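Local coordinates for protein trans-4-hydroxy-L-proline dehydratase (Clostridioides difficile 70-100-2010, PDB 6VXC) that catalyses the radical-based dehydration of trans-4-hydroxy-L-proline to (S)-1-pyrroline-5-carboxylate in the anaerobic breakdown of hydroxyproline, at residues A[385-390]-A[414-419]; A[474-479]-A[518-523]; A[508-513]-A[637-642]. All blocks are in the same frame, centred on the assembly; numbering follows the deposited sequence.

Interaction 1. Residues A[385-390]-A[414-419]; sequences DVMDEM and CEISRK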
ATOM      1  N   ASP A 385      19.754   8.187   8.239  1.00 11.78           N
ATOM      2  CA  ASP A 385      21.000   8.234   7.478  1.00 13.33           C
ATOM      3  C   ASP A 385      20.987   7.254   6.305  1.00 11.73           C
ATOM      4  O   ASP A 385      21.468   7.586   5.215  1.00 14.18           O
ATOM      5  CB  ASP A 385      22.207   7.947   8.378  1.00 12.56           C
ATOM      6  CG  ASP A 385      22.543   9.098   9.313  1.00 15.90           C
ATOM      7  OD1 ASP A 385      22.123  10.245   9.048  1.00 19.55           O
ATOM      8  OD2 ASP A 385      23.237   8.846  10.316  1.00 17.22           O
ATOM      9  N   VAL A 386      20.495   6.021   6.505  1.00 14.30           N
ATOM     10  CA  VAL A 386      20.560   5.081   5.386  1.00 11.22           C
ATOM     11  C   VAL A 386      19.545   5.451   4.297  1.00 12.41           C
ATOM     12  O   VAL A 386      19.840   5.321   3.101  1.00 15.34           O
ATOM     13  CB  VAL A 386      20.428   3.599   5.821  1.00 16.56           C
ATOM     14  CG1 VAL A 386      20.533   3.387   7.327  1.00 15.79           C
ATOM     15  CG2 VAL A 386      19.227   2.901   5.190  1.00 11.72           C
ATOM     16  N   MET A 387      18.345   5.922   4.665  1.00 13.20           N
ATOM     17  CA  MET A 387      17.404   6.269   3.598  1.00 11.19           C
ATOM     18  C   MET A 387      17.919   7.461   2.792  1.00 11.90           C
ATOM     19  O   MET A 387      17.811   7.479   1.558  1.00 12.80           O
ATOM     20  CB  MET A 387      15.998   6.531   4.159  1.00 10.53           C
ATOM     21  CG  MET A 387      15.818   7.824   4.924  1.00 11.84           C
ATOM     22  SD  MET A 387      14.095   8.225   5.313  1.00 14.63           S
ATOM     23  CE  MET A 387      13.456   8.579   3.668  1.00 10.46           C
ATOM     24  N   ASP A 388      18.544   8.422   3.476  1.00 13.07           N
ATOM     25  CA  ASP A 388      19.170   9.571   2.825  1.00 12.07           C
ATOM     26  C   ASP A 388      20.269   9.118   1.865  1.00 13.87           C
ATOM     27  O   ASP A 388      20.249   9.446   0.674  1.00 14.86           O
ATOM     28  CB  ASP A 388      19.724  10.481   3.926  1.00 11.84           C
ATOM     29  CG  ASP A 388      20.120  11.868   3.460  1.00 14.28           C
ATOM     30  OD1 ASP A 388      19.780  12.287   2.332  1.00 17.16           O
ATOM     31  OD2 ASP A 388      20.772  12.559   4.284  1.00 15.32           O
ATOM     32  N   GLU A 389      21.203   8.300   2.354  1.00 12.09           N
ATOM     33  CA  GLU A 389      22.307   7.850   1.511  1.00 12.21           C
ATOM     34  C   GLU A 389      21.819   6.988   0.347  1.00 13.63           C
ATOM     35  O   GLU A 389      22.217   7.200  -0.801  1.00 15.27           O
ATOM     36  CB  GLU A 389      23.326   7.069   2.343  1.00 14.52           C
ATOM     37  CG  GLU A 389      24.481   6.504   1.497  1.00 13.20           C
ATOM     38  CD  GLU A 389      25.399   7.595   0.950  1.00 13.97           C
ATOM     39  OE1 GLU A 389      25.641   8.576   1.678  1.00 19.34           O
ATOM     40  OE2 GLU A 389      25.859   7.474  -0.201  1.00 14.81           O
ATOM     41  N   MET A 390      20.965   5.998   0.623  1.00 14.60           N
ATOM     42  CA  MET A 390      20.641   5.000  -0.402  1.00 11.94           C
ATOM     43  C   MET A 390      19.753   5.554  -1.522  1.00 12.83           C
ATOM     44  O   MET A 390      19.878   5.122  -2.675  1.00 16.64           O
ATOM     45  CB  MET A 390      19.972   3.787   0.244  1.00 11.13           C
ATOM     46  CG  MET A 390      20.874   3.039   1.246  1.00 13.03           C
ATOM     47  SD  MET A 390      22.509   2.605   0.605  1.00 18.45           S
ATOM     48  CE  MET A 390      22.122   1.194  -0.409  1.00 15.72           C
ATOM     49  N   CYS A 414      12.815  16.666   7.610  1.00 12.31           N
ATOM     50  CA  CYS A 414      12.572  17.717   6.626  1.00 11.27           C
ATOM     51  C   CYS A 414      13.784  17.948   5.730  1.00 14.24           C
ATOM     52  O   CYS A 414      13.620  18.244   4.542  1.00 11.70           O
ATOM     53  CB  CYS A 414      12.164  19.011   7.314  1.00 17.00           C
ATOM     54  SG  CYS A 414      10.557  18.947   8.101  1.00 43.19           S
ATOM     55  N   GLU A 415      15.003  17.830   6.275  1.00 14.06           N
ATOM     56  CA  GLU A 415      16.195  17.942   5.435  1.00 14.01           C
ATOM     57  C   GLU A 415      16.150  16.961   4.279  1.00 13.45           C
ATOM     58  O   GLU A 415      16.492  17.307   3.145  1.00 15.28           O
ATOM     59  CB  GLU A 415      17.464  17.667   6.233  1.00 18.82           C
ATOM     60  CG  GLU A 415      18.009  18.775   7.048  1.00 26.18           C
ATOM     61  CD  GLU A 415      19.322  18.355   7.698  1.00 34.52           C
ATOM     62  OE1 GLU A 415      20.108  17.639   7.029  1.00 35.54           O
ATOM     63  OE2 GLU A 415      19.535  18.710   8.879  1.00 33.83           O
ATOM     64  N   ILE A 416      15.751  15.723   4.559  1.00 11.87           N
ATOM     65  CA  ILE A 416      15.716  14.717   3.512  1.00 12.08           C
ATOM     66  C   ILE A 416      14.581  15.010   2.536  1.00 11.34           C
ATOM     67  O   ILE A 416      14.771  14.964   1.318  1.00 11.91           O
ATOM     68  CB  ILE A 416      15.611  13.308   4.130  1.00 13.07           C
ATOM     69  CG1 ILE A 416      16.807  13.050   5.067  1.00 12.77           C
ATOM     70  CG2 ILE A 416      15.565  12.262   3.052  1.00 10.68           C
ATOM     71  CD1 ILE A 416      16.601  11.869   6.047  1.00 12.87           C
ATOM     72  N   SER A 417      13.395  15.338   3.055  1.00 10.19           N
ATOM     73  CA  SER A 417      12.251  15.639   2.188  1.00 10.87           C
ATOM     74  C   SER A 417      12.577  16.786   1.235  1.00 13.35           C
ATOM     75  O   SER A 417      12.268  16.727   0.036  1.00 12.75           O
ATOM     76  CB  SER A 417      11.028  15.971   3.055  1.00  8.55           C
ATOM     77  OG  SER A 417       9.887  16.350   2.296  1.00 13.06           O
ATOM     78  N   ARG A 418      13.275  17.804   1.741  1.00 11.13           N
ATOM     79  CA  ARG A 418      13.590  18.961   0.925  1.00 11.47           C
ATOM     80  C   ARG A 418      14.489  18.600  -0.248  1.00 11.95           C
ATOM     81  O   ARG A 418      14.517  19.329  -1.237  1.00 13.59           O
ATOM     82  CB  ARG A 418      14.265  20.016   1.813  1.00 14.84           C
ATOM     83  CG  ARG A 418      14.817  21.207   1.081  1.00 23.68           C
ATOM     84  CD  ARG A 418      15.336  22.277   2.046  1.00 19.68           C
ATOM     85  NE  ARG A 418      16.554  21.896   2.755  1.00 19.42           N
ATOM     86  CZ  ARG A 418      17.252  22.736   3.514  1.00 18.44           C
ATOM     87  NH1 ARG A 418      18.345  22.339   4.135  1.00 20.13           N
ATOM     88  NH2 ARG A 418      16.844  23.988   3.653  1.00 17.65           N
ATOM     89  N   LYS A 419      15.188  17.469  -0.190  1.00 11.63           N
ATOM     90  CA  LYS A 419      15.996  17.080  -1.339  1.00 10.61           C
ATOM     91  C   LYS A 419      15.155  16.673  -2.548  1.00 12.37           C
ATOM     92  O   LYS A 419      15.706  16.505  -3.635  1.00 14.52           O
ATOM     93  CB  LYS A 419      16.957  15.964  -0.939  1.00 12.52           C
ATOM     94  CG  LYS A 419      17.920  16.376   0.183  1.00 15.50           C
ATOM     95  CD  LYS A 419      18.917  15.295   0.495  1.00 15.72           C
ATOM     96  CE  LYS A 419      19.814  15.725   1.650  1.00 15.56           C
ATOM     97  NZ  LYS A 419      20.889  14.736   1.924  1.00 18.75           N
TER
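The carboxylate of Asp388 is the flat group at the centre of this contact: CG1 of Ile416 lies almost squarely over one of its faces, 3.9 Å from Asp388 CG, while the ammonium of Lys419 arrives at the oxygen edge, close to the carboxylate plane. The two segments belong to helices 378-390 and 407-418, the helical legs of successive beta-alpha-beta crossovers. The three strands they connect, 362-366, 396-401 and 426-428, run side by side and parallel, as expected for part of the alpha/beta barrel of a glycyl radical enzyme. The helices come close here, with the CA atoms of Asp388 and Ile416 6.2 Å apart.

In Asp388, CG stands anti to the backbone N (chi1 -166°), which swings the carboxylate across to the other helix. Lys419, its chain extended beyond CG, meets it at about a right angle. NZ takes the syn lone pair of OD1 at 2.7 Å and remains 3.2 Å from Asp388 OD2, so the salt bridge leans to one oxygen. The second oxygen has a cation of its own: Arg412 pairs with Asp388 OD2 and also with Asp385 OD1. Held between two positive charges, Asp388 would be expected to stay ionised, and Arg412 probably softens the effect of the nearby Glu415 carboxylate, to which it is weakly paired.

Away from this charged rim the contact turns apolar and buried. The CD1 methyl of Ile416 reaches Asp388 CB at 4.0 Å, and Met387 adds a looser touch beside it. Pro424, in the loop from helix 407-418 to strand 426-428, packs against both Met387 and Ile416. The Met387 contact is made by the methylene CG, 4.3 Å from Ile416 CD1.

Interaction 2. Residues A[474-479]-A[518-523]; sequences PKILEL and HYMIDI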
ATOM      1  N   PRO A 474     -16.465  11.229  -7.460  1.00 14.26           N
ATOM      2  CA  PRO A 474     -16.922  12.185  -8.484  1.00 12.73           C
ATOM      3  C   PRO A 474     -17.833  11.558  -9.534  1.00 10.94           C
ATOM      4  O   PRO A 474     -18.796  12.194  -9.971  1.00 12.14           O
ATOM      5  CB  PRO A 474     -15.602  12.690  -9.095  1.00 15.65           C
ATOM      6  CG  PRO A 474     -14.571  12.502  -7.989  1.00 14.81           C
ATOM      7  CD  PRO A 474     -14.996  11.215  -7.318  1.00 11.16           C
ATOM      8  N   LYS A 475     -17.550  10.333  -9.969  1.00 12.86           N
ATOM      9  CA  LYS A 475     -18.430   9.716 -10.957  1.00 13.36           C
ATOM     10  C   LYS A 475     -19.784   9.340 -10.357  1.00 12.75           C
ATOM     11  O   LYS A 475     -20.768   9.254 -11.088  1.00 12.59           O
ATOM     12  CB  LYS A 475     -17.765   8.500 -11.582  1.00 11.16           C
ATOM     13  CG  LYS A 475     -18.458   8.005 -12.862  1.00 14.86           C
ATOM     14  CD  LYS A 475     -17.576   7.018 -13.614  1.00  9.54           C
ATOM     15  CE  LYS A 475     -18.243   6.468 -14.879  1.00 13.80           C
ATOM     16  NZ  LYS A 475     -18.213   7.454 -15.995  1.00 15.90           N
ATOM     17  N   ILE A 476     -19.866   9.155  -9.042  1.00 10.94           N
ATOM     18  CA  ILE A 476     -21.175   8.986  -8.426  1.00  9.66           C
ATOM     19  C   ILE A 476     -22.000  10.260  -8.579  1.00 11.70           C
ATOM     20  O   ILE A 476     -23.211  10.198  -8.824  1.00 15.91           O
ATOM     21  CB  ILE A 476     -21.022   8.554  -6.959  1.00  9.43           C
ATOM     22  CG1 ILE A 476     -20.422   7.135  -6.916  1.00  8.52           C
ATOM     23  CG2 ILE A 476     -22.364   8.643  -6.207  1.00  9.44           C
ATOM     24  CD1 ILE A 476     -20.119   6.628  -5.516  1.00 14.69           C
ATOM     25  N   LEU A 477     -21.367  11.436  -8.462  1.00 11.19           N
ATOM     26  CA  LEU A 477     -22.097  12.663  -8.776  1.00 10.61           C
ATOM     27  C   LEU A 477     -22.482  12.692 -10.252  1.00 13.30           C
ATOM     28  O   LEU A 477     -23.599  13.085 -10.600  1.00 13.67           O
ATOM     29  CB  LEU A 477     -21.278  13.910  -8.406  1.00  9.72           C
ATOM     30  CG  LEU A 477     -21.935  15.270  -8.732  1.00 11.82           C
ATOM     31  CD1 LEU A 477     -23.241  15.479  -7.966  1.00 11.07           C
ATOM     32  CD2 LEU A 477     -20.995  16.427  -8.447  1.00 12.06           C
ATOM     33  N   GLU A 478     -21.581  12.243 -11.129  1.00 10.73           N
ATOM     34  CA  GLU A 478     -21.913  12.216 -12.549  1.00 12.54           C
ATOM     35  C   GLU A 478     -23.157  11.375 -12.804  1.00 13.56           C
ATOM     36  O   GLU A 478     -24.085  11.826 -13.484  1.00 15.97           O
ATOM     37  CB  GLU A 478     -20.727  11.687 -13.360  1.00 15.16           C
ATOM     38  CG  GLU A 478     -20.935  11.695 -14.880  1.00 14.23           C
ATOM     39  CD  GLU A 478     -19.672  11.301 -15.648  1.00 15.02           C
ATOM     40  OE1 GLU A 478     -19.252  10.133 -15.566  1.00 18.80           O
ATOM     41  OE2 GLU A 478     -19.092  12.172 -16.328  1.00 20.86           O
ATOM     42  N   LEU A 479     -23.230  10.189 -12.193  1.00 14.19           N
ATOM     43  CA  LEU A 479     -24.430   9.366 -12.315  1.00 14.54           C
ATOM     44  C   LEU A 479     -25.651  10.107 -11.799  1.00 14.24           C
ATOM     45  O   LEU A 479     -26.706  10.074 -12.435  1.00 15.06           O
ATOM     46  CB  LEU A 479     -24.263   8.040 -11.558  1.00 13.11           C
ATOM     47  CG  LEU A 479     -23.222   6.993 -11.982  1.00 14.25           C
ATOM     48  CD1 LEU A 479     -23.386   5.719 -11.139  1.00 10.94           C
ATOM     49  CD2 LEU A 479     -23.291   6.672 -13.470  1.00 13.56           C
ATOM     50  N   HIS A 518     -25.364   5.332  -1.732  1.00 10.48           N
ATOM     51  CA  HIS A 518     -25.856   4.165  -1.007  1.00 13.40           C
ATOM     52  C   HIS A 518     -25.937   2.958  -1.927  1.00 12.41           C
ATOM     53  O   HIS A 518     -25.493   1.866  -1.576  1.00 12.05           O
ATOM     54  CB  HIS A 518     -27.227   4.474  -0.392  1.00 13.10           C
ATOM     55  CG  HIS A 518     -27.885   3.296   0.270  1.00 18.22           C
ATOM     56  ND1 HIS A 518     -27.416   2.734   1.441  1.00 20.07           N
ATOM     57  CD2 HIS A 518     -28.990   2.589  -0.066  1.00 18.78           C
ATOM     58  CE1 HIS A 518     -28.204   1.733   1.795  1.00 17.38           C
ATOM     59  NE2 HIS A 518     -29.166   1.625   0.899  1.00 20.43           N
ATOM     60  N   TYR A 519     -26.483   3.148  -3.127  1.00 13.17           N
ATOM     61  CA  TYR A 519     -26.603   2.042  -4.069  1.00 13.11           C
ATOM     62  C   TYR A 519     -25.233   1.506  -4.467  1.00 13.44           C
ATOM     63  O   TYR A 519     -25.002   0.293  -4.479  1.00 11.11           O
ATOM     64  CB  TYR A 519     -27.369   2.506  -5.299  1.00 14.79           C
ATOM     65  CG  TYR A 519     -27.507   1.467  -6.391  1.00 14.26           C
ATOM     66  CD1 TYR A 519     -28.310   0.345  -6.212  1.00 16.99           C
ATOM     67  CD2 TYR A 519     -26.869   1.630  -7.609  1.00 14.73           C
ATOM     68  CE1 TYR A 519     -28.458  -0.592  -7.213  1.00 17.60           C
ATOM     69  CE2 TYR A 519     -27.005   0.703  -8.620  1.00 17.09           C
ATOM     70  CZ  TYR A 519     -27.801  -0.410  -8.417  1.00 20.76           C
ATOM     71  OH  TYR A 519     -27.948  -1.343  -9.414  1.00 22.56           O
ATOM     72  N   MET A 520     -24.303   2.407  -4.795  1.00 13.14           N
ATOM     73  CA  MET A 520     -22.997   1.955  -5.267  1.00 11.97           C
ATOM     74  C   MET A 520     -22.218   1.261  -4.148  1.00 10.79           C
ATOM     75  O   MET A 520     -21.513   0.271  -4.393  1.00 11.45           O
ATOM     76  CB  MET A 520     -22.226   3.149  -5.846  1.00 13.76           C
ATOM     77  CG  MET A 520     -21.059   2.786  -6.768  1.00 19.73           C
ATOM     78  SD  MET A 520     -21.499   1.663  -8.124  1.00 19.86           S
ATOM     79  CE  MET A 520     -22.854   2.572  -8.836  1.00 14.84           C
ATOM     80  N   ILE A 521     -22.331   1.767  -2.918  1.00 11.98           N
ATOM     81  CA  ILE A 521     -21.696   1.099  -1.787  1.00  8.90           C
ATOM     82  C   ILE A 521     -22.345  -0.269  -1.543  1.00 11.02           C
ATOM     83  O   ILE A 521     -21.653  -1.266  -1.300  1.00 11.21           O
ATOM     84  CB  ILE A 521     -21.737   1.994  -0.531  1.00 11.14           C
ATOM     85  CG1 ILE A 521     -20.959   3.310  -0.754  1.00 12.13           C
ATOM     86  CG2 ILE A 521     -21.176   1.245   0.681  1.00  9.98           C
ATOM     87  CD1 ILE A 521     -19.536   3.116  -1.215  1.00 12.36           C
ATOM     88  N   ASP A 522     -23.676  -0.344  -1.615  1.00 12.13           N
ATOM     89  CA  ASP A 522     -24.337  -1.642  -1.479  1.00 13.00           C
ATOM     90  C   ASP A 522     -23.801  -2.642  -2.504  1.00 11.19           C
ATOM     91  O   ASP A 522     -23.524  -3.798  -2.169  1.00 12.46           O
ATOM     92  CB  ASP A 522     -25.852  -1.493  -1.633  1.00 11.69           C
ATOM     93  CG  ASP A 522     -26.558  -1.146  -0.329  1.00 12.99           C
ATOM     94  OD1 ASP A 522     -25.914  -1.114   0.736  1.00 16.08           O
ATOM     95  OD2 ASP A 522     -27.787  -0.914  -0.375  1.00 16.46           O
ATOM     96  N   ILE A 523     -23.645  -2.211  -3.762  1.00 13.38           N
ATOM     97  CA  ILE A 523     -23.121  -3.098  -4.802  1.00 10.56           C
ATOM     98  C   ILE A 523     -21.720  -3.578  -4.442  1.00 12.08           C
ATOM     99  O   ILE A 523     -21.398  -4.765  -4.571  1.00 15.15           O
ATOM    100  CB  ILE A 523     -23.121  -2.392  -6.169  1.00 10.77           C
ATOM    101  CG1 ILE A 523     -24.537  -2.223  -6.693  1.00 14.61           C
ATOM    102  CG2 ILE A 523     -22.248  -3.153  -7.180  1.00 11.90           C
ATOM    103  CD1 ILE A 523     -24.559  -1.462  -8.007  1.00 20.85           C
TER
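Met520 supplies one whole side of the apolar contact, meeting Ile476 with the root of its side chain and Leu479 with the methyl at its end. The CD1 methyl of Ile476 sits 4.1 Å from Met520 CB and equally near CG, the two side chains crossing at a slant. Met520 then folds back on itself: chi2 (53°) and chi3 (54°) both bend the chain, and the turn brings CE to 3.9 Å from Leu479 CD1. Leu479 and Met520 meet at about a right angle. The area buried between the segments is modest, 120 Å², but all three residues are buried, because other parts of the fold close round them: Ala163 of helix 158-166 touches Met520, and Met168 touches Leu479. The contact thus lays the short helix 473-481, which directly follows strand 463-472, against the long helix 506-538.

The polar interactions stay within helix 473-481 or lead from it to third parties. One turn along, Lys475 NZ bonds to Glu478 OE1 at 2.9 Å, meeting the oxygen nearly along its C-O direction. That buried pair is further satisfied, the lysine by Asp486 and the Ile674 carbonyl, the glutamate by the Gly676 amide.

No polar pair joins the two segments themselves, so their contact rests on dispersion and the burial of methyl and methylene groups, and it should tolerate small slides more readily than a hydrogen bond would.

Interaction 3. Residues A[508-513]-A[637-642]; sequences ELFEAF and QEIFNA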
ATOM      1  N   GLU A 508     -32.184  18.861  -2.298  1.00 16.06           N
ATOM      2  CA  GLU A 508     -32.750  17.802  -3.113  1.00 13.51           C
ATOM      3  C   GLU A 508     -31.679  17.126  -3.956  1.00 15.17           C
ATOM      4  O   GLU A 508     -31.666  15.895  -4.071  1.00 15.69           O
ATOM      5  CB  GLU A 508     -33.852  18.369  -3.994  1.00 16.37           C
ATOM      6  CG  GLU A 508     -34.900  17.391  -4.319  1.00 24.22           C
ATOM      7  CD  GLU A 508     -35.962  17.965  -5.222  1.00 23.92           C
ATOM      8  OE1 GLU A 508     -36.556  17.159  -5.972  1.00 27.38           O
ATOM      9  OE2 GLU A 508     -36.191  19.196  -5.179  1.00 20.59           O
ATOM     10  N   LEU A 509     -30.775  17.909  -4.559  1.00 12.99           N
ATOM     11  CA  LEU A 509     -29.674  17.314  -5.315  1.00 12.06           C
ATOM     12  C   LEU A 509     -28.771  16.466  -4.420  1.00 11.35           C
ATOM     13  O   LEU A 509     -28.379  15.362  -4.793  1.00 15.35           O
ATOM     14  CB  LEU A 509     -28.854  18.400  -6.006  1.00 13.66           C
ATOM     15  CG  LEU A 509     -27.519  17.922  -6.586  1.00 13.68           C
ATOM     16  CD1 LEU A 509     -27.694  16.960  -7.766  1.00 12.44           C
ATOM     17  CD2 LEU A 509     -26.649  19.101  -6.951  1.00 13.11           C
ATOM     18  N   PHE A 510     -28.414  16.973  -3.242  1.00 16.17           N
ATOM     19  CA  PHE A 510     -27.500  16.232  -2.378  1.00 14.61           C
ATOM     20  C   PHE A 510     -28.125  14.939  -1.871  1.00 15.64           C
ATOM     21  O   PHE A 510     -27.418  13.949  -1.689  1.00 13.54           O
ATOM     22  CB  PHE A 510     -27.041  17.086  -1.199  1.00 13.60           C
ATOM     23  CG  PHE A 510     -25.894  16.471  -0.412  1.00 16.13           C
ATOM     24  CD1 PHE A 510     -24.676  16.200  -1.025  1.00 14.58           C
ATOM     25  CD2 PHE A 510     -26.036  16.180   0.940  1.00 13.55           C
ATOM     26  CE1 PHE A 510     -23.610  15.627  -0.306  1.00 12.16           C
ATOM     27  CE2 PHE A 510     -24.981  15.618   1.660  1.00 13.30           C
ATOM     28  CZ  PHE A 510     -23.769  15.343   1.033  1.00 11.22           C
ATOM     29  N   GLU A 511     -29.436  14.936  -1.628  1.00 16.25           N
ATOM     30  CA  GLU A 511     -30.125  13.701  -1.265  1.00 17.60           C
ATOM     31  C   GLU A 511     -30.065  12.678  -2.392  1.00 12.90           C
ATOM     32  O   GLU A 511     -29.847  11.493  -2.143  1.00 15.58           O
ATOM     33  CB  GLU A 511     -31.575  14.009  -0.891  1.00 18.76           C
ATOM     34  CG  GLU A 511     -32.497  12.796  -0.903  1.00 24.26           C
ATOM     35  CD  GLU A 511     -33.978  13.194  -0.800  1.00 35.20           C
ATOM     36  OE1 GLU A 511     -34.426  13.529   0.317  1.00 38.85           O
ATOM     37  OE2 GLU A 511     -34.688  13.202  -1.841  1.00 39.18           O
ATOM     38  N   ALA A 512     -30.256  13.119  -3.638  1.00 14.63           N
ATOM     39  CA  ALA A 512     -30.125  12.216  -4.779  1.00 13.18           C
ATOM     40  C   ALA A 512     -28.714  11.639  -4.873  1.00 12.55           C
ATOM     41  O   ALA A 512     -28.538  10.444  -5.135  1.00 13.80           O
ATOM     42  CB  ALA A 512     -30.488  12.949  -6.077  1.00 11.98           C
ATOM     43  N   PHE A 513     -27.698  12.477  -4.659  1.00 12.00           N
ATOM     44  CA  PHE A 513     -26.323  11.983  -4.634  1.00  9.97           C
ATOM     45  C   PHE A 513     -26.132  10.923  -3.558  1.00 11.68           C
ATOM     46  O   PHE A 513     -25.491   9.893  -3.798  1.00 11.81           O
ATOM     47  CB  PHE A 513     -25.353  13.140  -4.393  1.00 11.14           C
ATOM     48  CG  PHE A 513     -23.961  12.704  -3.985  1.00 11.01           C
ATOM     49  CD1 PHE A 513     -23.060  12.248  -4.928  1.00 10.35           C
ATOM     50  CD2 PHE A 513     -23.577  12.738  -2.652  1.00 10.29           C
ATOM     51  CE1 PHE A 513     -21.781  11.844  -4.556  1.00 12.62           C
ATOM     52  CE2 PHE A 513     -22.308  12.326  -2.261  1.00 13.78           C
ATOM     53  CZ  PHE A 513     -21.406  11.874  -3.213  1.00  9.81           C
ATOM     54  N   GLN A 637     -17.157  18.758   4.183  1.00 12.44           N
ATOM     55  CA  GLN A 637     -17.524  18.020   5.386  1.00 13.30           C
ATOM     56  C   GLN A 637     -18.795  17.199   5.175  1.00 13.38           C
ATOM     57  O   GLN A 637     -18.884  16.056   5.630  1.00 13.57           O
ATOM     58  CB  GLN A 637     -17.685  18.981   6.553  1.00 12.37           C
ATOM     59  CG  GLN A 637     -16.378  19.582   7.057  1.00 14.17           C
ATOM     60  CD  GLN A 637     -16.613  20.551   8.194  1.00 15.02           C
ATOM     61  OE1 GLN A 637     -17.443  21.442   8.090  1.00 26.51           O
ATOM     62  NE2 GLN A 637     -15.924  20.353   9.302  1.00 17.32           N
ATOM     63  N   GLU A 638     -19.787  17.768   4.492  1.00 15.75           N
ATOM     64  CA  GLU A 638     -21.027  17.036   4.244  1.00 11.65           C
ATOM     65  C   GLU A 638     -20.771  15.811   3.384  1.00 11.86           C
ATOM     66  O   GLU A 638     -21.279  14.726   3.667  1.00 14.93           O
ATOM     67  CB  GLU A 638     -22.057  17.946   3.575  1.00 12.40           C
ATOM     68  CG  GLU A 638     -22.587  19.018   4.491  1.00 18.39           C
ATOM     69  CD  GLU A 638     -23.630  19.916   3.832  1.00 34.21           C
ATOM     70  OE1 GLU A 638     -24.070  19.607   2.693  1.00 29.61           O
ATOM     71  OE2 GLU A 638     -24.008  20.934   4.465  1.00 41.81           O
ATOM     72  N   ILE A 639     -19.971  15.968   2.330  1.00 11.68           N
ATOM     73  CA  ILE A 639     -19.635  14.837   1.479  1.00 10.92           C
ATOM     74  C   ILE A 639     -18.873  13.791   2.284  1.00 11.24           C
ATOM     75  O   ILE A 639     -19.181  12.596   2.233  1.00 11.56           O
ATOM     76  CB  ILE A 639     -18.836  15.303   0.243  1.00 12.04           C
ATOM     77  CG1 ILE A 639     -19.642  16.284  -0.620  1.00 10.85           C
ATOM     78  CG2 ILE A 639     -18.402  14.106  -0.576  1.00 10.28           C
ATOM     79  CD1 ILE A 639     -18.780  17.048  -1.667  1.00  9.98           C
ATOM     80  N   PHE A 640     -17.856  14.230   3.036  1.00 13.04           N
ATOM     81  CA  PHE A 640     -17.068  13.305   3.843  1.00 10.47           C
ATOM     82  C   PHE A 640     -17.943  12.547   4.823  1.00 11.03           C
ATOM     83  O   PHE A 640     -17.812  11.333   4.964  1.00 12.48           O
ATOM     84  CB  PHE A 640     -15.975  14.048   4.603  1.00 13.90           C
ATOM     85  CG  PHE A 640     -15.242  13.190   5.582  1.00 14.41           C
ATOM     86  CD1 PHE A 640     -14.217  12.371   5.161  1.00 16.37           C
ATOM     87  CD2 PHE A 640     -15.592  13.190   6.920  1.00 15.61           C
ATOM     88  CE1 PHE A 640     -13.532  11.565   6.068  1.00 19.42           C
ATOM     89  CE2 PHE A 640     -14.912  12.397   7.827  1.00 17.67           C
ATOM     90  CZ  PHE A 640     -13.888  11.577   7.396  1.00 19.75           C
ATOM     91  N   ASN A 641     -18.838  13.256   5.517  1.00 12.86           N
ATOM     92  CA  ASN A 641     -19.723  12.615   6.488  1.00 13.73           C
ATOM     93  C   ASN A 641     -20.660  11.617   5.822  1.00 12.89           C
ATOM     94  O   ASN A 641     -20.923  10.547   6.376  1.00 13.21           O
ATOM     95  CB  ASN A 641     -20.523  13.675   7.243  1.00 16.72           C
ATOM     96  CG  ASN A 641     -19.648  14.497   8.158  1.00 22.10           C
ATOM     97  OD1 ASN A 641     -18.585  14.046   8.562  1.00 22.33           O
ATOM     98  ND2 ASN A 641     -20.078  15.714   8.478  1.00 24.56           N
ATOM     99  N   ALA A 642     -21.174  11.950   4.639  1.00 12.69           N
ATOM    100  CA  ALA A 642     -22.049  11.015   3.944  1.00 13.69           C
ATOM    101  C   ALA A 642     -21.306   9.736   3.608  1.00 11.44           C
ATOM    102  O   ALA A 642     -21.845   8.634   3.772  1.00 11.49           O
ATOM    103  CB  ALA A 642     -22.612  11.651   2.673  1.00  8.77           C
TER
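The ring of Phe510 reaches from helix 506-538 to the backbone and side chains of helix 630-647, where Glu638, Ile639 and Ala642 receive it. This is helix-helix packing within the pyruvate formate lyase-like part of the glycyl radical enzyme fold: the two segments run in roughly the same direction, 30° apart. Their axes come no nearer than 11.9 Å, a wide spacing that a large aromatic side chain can bridge. A chi1 of -169° turns the Phe510 ring away from its own backbone N and on toward helix 630-647, so that it spans the distance between the helices.

The tight part is where the end of the ring meets backbone and buried side chain. Phe510 CZ touches the Glu638 carbonyl oxygen at 3.7 Å and Glu638 CB at 4.0 Å, so the ring abuts the helix itself. Deeper in, CE1 meets Ile639 CG1 at 4.0 Å, approached obliquely to the ring. Helix 575-591 seals this region, its Ile575 and Leu582 packing on Ile639 and its Ile578 on Phe513.

Looser contacts come from the partly exposed residues, and the ring runs between them. The Glu638 carboxylate holds OE1 above one face, 4.2 Å from the plane and shifted toward the rim, the two planes tilted 51° apart. From the opposite side of the ring plane, the Ala642 methyl CB meets Phe510 CZ obliquely at 4.2 Å. The carbonyl oxygen that Phe510 abuts is already engaged in its own helix: Glu638 O accepts the bond from Ala642 N at 2.9 Å.

In the fold
Interactions 2 and 3 form one neighbourhood, their centres 11 Å apart. They share helix 506-538, which meets helix 630-647 through Phe510 and helix 473-481 from Leu509 as far as Met520, and they touch directly where Ile476 CG2 packs on Phe513 CE1 at 3.6 Å. Interaction 1 stands well apart: its centre is 41 Å from that of interaction 2, across the centre of the chain, and 42 Å from that of interaction 3. Along the sequence it closes before the others open, whereas the segments of interactions 2 and 3 alternate. All three lie away from Gly785, which carries the radical in the activated enzyme, and from Cys454 and Glu456, the catalytic pair inferred from relatives.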